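Local atomic coordinates of shikimate kinase (Aquifex aeolicus, PDB entry 2PT5), a protein that probably catalyses the ATP-dependent phosphorylation of the 3-hydroxyl group of shikimate, with magnesium as cofactor, in the pathway to chorismate. Residues K13-N25 and P150-E162. Numbering follows the deposited sequence.
Sequences KSTVGSLLSRSLN and PEEVVKEILLSLE
Val16 is a knob in a hole formed by Pro150, Val153, Val154 and Ile157, where helix 13-24 of this P-loop kinase, whose first turn carries the end of the P-loop, packs against the C-terminal helix. The axes of helices 13-24 and 150-162 come within 9.1 Å of each other, with a signed crossing angle of -57°. From CB the valine forks. CG1, anti to the backbone N (chi1 166°), meets Ile157 CD1 at 3.7 Å, and Val154 CG2 lies slightly farther off. The same torsion puts CG2 beside the backbone N, over the first turn of helix 150-162, 3.9 Å from Pro150 O and 4.0 Å from Val153 CB. Val16 also touches Ile99 and Ile157 touches Val97, both of strand 95-100, so both helices also pack on the parallel sheet. One turn on, Leu19 crosses Val154 at about a right angle, its CB 3.6 Å from Val154 CG2, while its CD1 reaches the ring of Pro150. Both methyls of Leu20 meet Ile157 CG2, and its CD1 also touches Leu158 CD2 as the two leucines run past each other in opposite directions. Ser23 OG bonds back to Leu20 O at 2.8 Å, tilted 21° from the carbonyl plane, and lies 3.8 Å from Leu158 CD2, a methyl that also touches Leu24 CD2.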
# COMPACT_ATOMS: atom_id res chain seq x y z
N LYS A 13 6.42 -0.53 -0.40
CA LYS A 13 5.64 0.57 0.17
C LYS A 13 6.15 0.98 1.55
O LYS A 13 6.36 2.17 1.82
CB LYS A 13 4.17 0.18 0.27
CG LYS A 13 3.45 0.04 -1.05
CD LYS A 13 2.08 -0.56 -0.85
CE LYS A 13 2.19 -1.97 -0.26
NZ LYS A 13 0.85 -2.60 -0.08
N SER A 14 6.32 0.00 2.43
CA SER A 14 6.79 0.26 3.78
C SER A 14 8.17 0.92 3.83
O SER A 14 8.36 1.92 4.52
CB SER A 14 6.81 -1.05 4.58
OG SER A 14 7.10 -0.82 5.94
N THR A 15 9.13 0.38 3.09
CA THR A 15 10.48 0.92 3.07
C THR A 15 10.55 2.32 2.45
O THR A 15 11.13 3.25 3.03
CB THR A 15 11.44 -0.03 2.32
OG1 THR A 15 12.69 0.63 2.10
CG2 THR A 15 10.84 -0.45 1.00
N VAL A 16 9.95 2.48 1.28
CA VAL A 16 9.92 3.78 0.61
C VAL A 16 9.18 4.79 1.49
O VAL A 16 9.57 5.96 1.57
CB VAL A 16 9.22 3.66 -0.76
CG1 VAL A 16 8.87 5.04 -1.30
CG2 VAL A 16 10.14 2.91 -1.74
N GLY A 17 8.13 4.33 2.16
CA GLY A 17 7.36 5.21 3.03
C GLY A 17 8.19 5.80 4.16
O GLY A 17 8.10 6.99 4.44
N SER A 18 9.00 4.97 4.80
CA SER A 18 9.86 5.43 5.88
C SER A 18 10.88 6.45 5.37
O SER A 18 11.04 7.52 5.96
CB SER A 18 10.60 4.25 6.52
OG SER A 18 11.54 4.71 7.49
N LEU A 19 11.57 6.11 4.28
CA LEU A 19 12.56 7.00 3.68
C LEU A 19 11.89 8.32 3.29
O LEU A 19 12.42 9.41 3.53
CB LEU A 19 13.17 6.34 2.42
CG LEU A 19 14.14 5.16 2.57
CD1 LEU A 19 14.43 4.57 1.21
CD2 LEU A 19 15.44 5.63 3.22
N LEU A 20 10.72 8.22 2.69
CA LEU A 20 9.98 9.39 2.29
C LEU A 20 9.63 10.27 3.49
O LEU A 20 9.89 11.48 3.47
CB LEU A 20 8.70 8.98 1.56
CG LEU A 20 7.87 10.08 0.89
CD1 LEU A 20 8.72 10.82 -0.13
CD2 LEU A 20 6.66 9.45 0.22
N SER A 21 9.06 9.67 4.53
CA SER A 21 8.66 10.45 5.70
C SER A 21 9.85 11.12 6.35
O SER A 21 9.73 12.20 6.95
CB SER A 21 7.95 9.55 6.72
OG SER A 21 8.87 8.94 7.60
N ARG A 22 11.01 10.49 6.23
CA ARG A 22 12.22 11.03 6.81
C ARG A 22 12.75 12.24 6.04
O ARG A 22 13.29 13.16 6.64
CB ARG A 22 13.29 9.94 6.91
CG ARG A 22 13.09 9.08 8.14
CD ARG A 22 14.23 8.11 8.34
NE ARG A 22 13.97 6.81 7.74
CZ ARG A 22 14.90 5.88 7.54
NH1 ARG A 22 16.16 6.13 7.90
NH2 ARG A 22 14.57 4.71 7.01
N SER A 23 12.59 12.23 4.72
CA SER A 23 13.05 13.35 3.90
C SER A 23 12.08 14.52 3.93
O SER A 23 12.44 15.63 3.54
CB SER A 23 13.22 12.90 2.45
OG SER A 23 11.95 12.63 1.89
N LEU A 24 10.85 14.28 4.37
CA LEU A 24 9.84 15.33 4.44
C LEU A 24 9.57 15.74 5.88
O LEU A 24 8.77 16.63 6.13
CB LEU A 24 8.52 14.85 3.80
CG LEU A 24 8.58 14.49 2.30
CD1 LEU A 24 7.24 13.87 1.87
CD2 LEU A 24 8.90 15.74 1.48
N ASN A 25 10.23 15.08 6.83
CA ASN A 25 10.05 15.38 8.24
C ASN A 25 8.62 15.19 8.73
O ASN A 25 8.10 16.04 9.45
CB ASN A 25 10.50 16.81 8.54
CG ASN A 25 11.54 16.87 9.62
OD1 ASN A 25 11.30 16.48 10.77
ND2 ASN A 25 12.73 17.34 9.26
N PRO A 150 14.82 1.34 -3.39
CA PRO A 150 13.99 2.26 -2.60
C PRO A 150 14.39 3.74 -2.67
O PRO A 150 13.52 4.60 -2.82
CB PRO A 150 14.09 1.69 -1.20
CG PRO A 150 14.19 0.21 -1.46
CD PRO A 150 15.20 0.16 -2.58
N GLU A 151 15.68 4.03 -2.56
CA GLU A 151 16.14 5.42 -2.59
C GLU A 151 15.86 6.09 -3.92
O GLU A 151 15.60 7.29 -3.97
CB GLU A 151 17.64 5.51 -2.28
CG GLU A 151 18.54 4.61 -3.13
CD GLU A 151 18.57 3.17 -2.62
OE1 GLU A 151 19.35 2.36 -3.18
OE2 GLU A 151 17.83 2.86 -1.66
N GLU A 152 15.90 5.32 -5.00
CA GLU A 152 15.63 5.87 -6.32
C GLU A 152 14.15 6.17 -6.48
O GLU A 152 13.77 7.14 -7.13
CB GLU A 152 16.10 4.90 -7.41
CG GLU A 152 17.60 4.90 -7.58
CD GLU A 152 18.14 6.31 -7.72
OE1 GLU A 152 17.65 7.04 -8.61
OE2 GLU A 152 19.04 6.69 -6.93
N VAL A 153 13.31 5.33 -5.89
CA VAL A 153 11.87 5.54 -5.96
C VAL A 153 11.50 6.80 -5.17
O VAL A 153 10.61 7.54 -5.56
CB VAL A 153 11.10 4.33 -5.38
CG1 VAL A 153 9.60 4.59 -5.40
CG2 VAL A 153 11.45 3.07 -6.18
N VAL A 154 12.21 7.03 -4.06
CA VAL A 154 11.96 8.22 -3.24
C VAL A 154 12.26 9.48 -4.05
O VAL A 154 11.48 10.43 -4.02
CB VAL A 154 12.83 8.21 -1.94
CG1 VAL A 154 12.74 9.56 -1.23
CG2 VAL A 154 12.35 7.12 -1.00
N LYS A 155 13.38 9.48 -4.76
CA LYS A 155 13.74 10.64 -5.59
C LYS A 155 12.65 10.87 -6.63
O LYS A 155 12.32 12.01 -6.96
CB LYS A 155 15.07 10.41 -6.30
CG LYS A 155 16.27 10.41 -5.38
CD LYS A 155 17.54 10.11 -6.16
CE LYS A 155 18.76 10.08 -5.26
NZ LYS A 155 19.97 9.68 -6.03
N GLU A 156 12.10 9.77 -7.15
CA GLU A 156 11.04 9.84 -8.14
C GLU A 156 9.82 10.53 -7.53
O GLU A 156 9.25 11.45 -8.12
CB GLU A 156 10.64 8.43 -8.60
CG GLU A 156 11.61 7.76 -9.57
CD GLU A 156 11.25 6.29 -9.82
OE1 GLU A 156 10.08 6.00 -10.16
OE2 GLU A 156 12.15 5.43 -9.69
N ILE A 157 9.44 10.08 -6.35
CA ILE A 157 8.28 10.66 -5.68
C ILE A 157 8.49 12.13 -5.33
O ILE A 157 7.63 12.96 -5.60
CB ILE A 157 7.92 9.86 -4.41
CG1 ILE A 157 7.52 8.43 -4.80
CG2 ILE A 157 6.77 10.54 -3.67
CD1 ILE A 157 7.42 7.50 -3.62
N LEU A 158 9.63 12.44 -4.72
CA LEU A 158 9.93 13.82 -4.36
C LEU A 158 9.81 14.71 -5.60
O LEU A 158 9.09 15.71 -5.58
CB LEU A 158 11.34 13.92 -3.76
CG LEU A 158 11.45 13.25 -2.39
CD1 LEU A 158 12.89 13.26 -1.91
CD2 LEU A 158 10.55 13.98 -1.40
N LEU A 159 10.49 14.33 -6.68
CA LEU A 159 10.43 15.12 -7.91
C LEU A 159 9.00 15.31 -8.40
O LEU A 159 8.65 16.37 -8.91
CB LEU A 159 11.29 14.48 -9.01
CG LEU A 159 12.80 14.69 -8.83
CD1 LEU A 159 13.56 13.97 -9.94
CD2 LEU A 159 13.12 16.18 -8.86
N SER A 160 8.17 14.28 -8.24
CA SER A 160 6.79 14.38 -8.66
C SER A 160 6.03 15.30 -7.72
O SER A 160 5.24 16.13 -8.16
CB SER A 160 6.12 13.00 -8.68
OG SER A 160 6.76 12.14 -9.61
N LEU A 161 6.27 15.16 -6.41
CA LEU A 161 5.58 16.01 -5.44
C LEU A 161 5.97 17.48 -5.61
O LEU A 161 5.13 18.37 -5.48
CB LEU A 161 5.87 15.56 -4.01
CG LEU A 161 5.25 14.23 -3.56
CD1 LEU A 161 5.58 13.97 -2.10
CD2 LEU A 161 3.74 14.28 -3.75
N GLU A 162 7.25 17.73 -5.91
CA GLU A 162 7.74 19.09 -6.09
C GLU A 162 6.98 19.83 -7.19
O GLU A 162 6.44 20.91 -6.96
CB GLU A 162 9.25 19.06 -6.39
CG GLU A 162 10.09 18.67 -5.18
CD GLU A 162 11.58 18.53 -5.48
OE1 GLU A 162 12.16 19.45 -6.09
OE2 GLU A 162 12.18 17.51 -5.09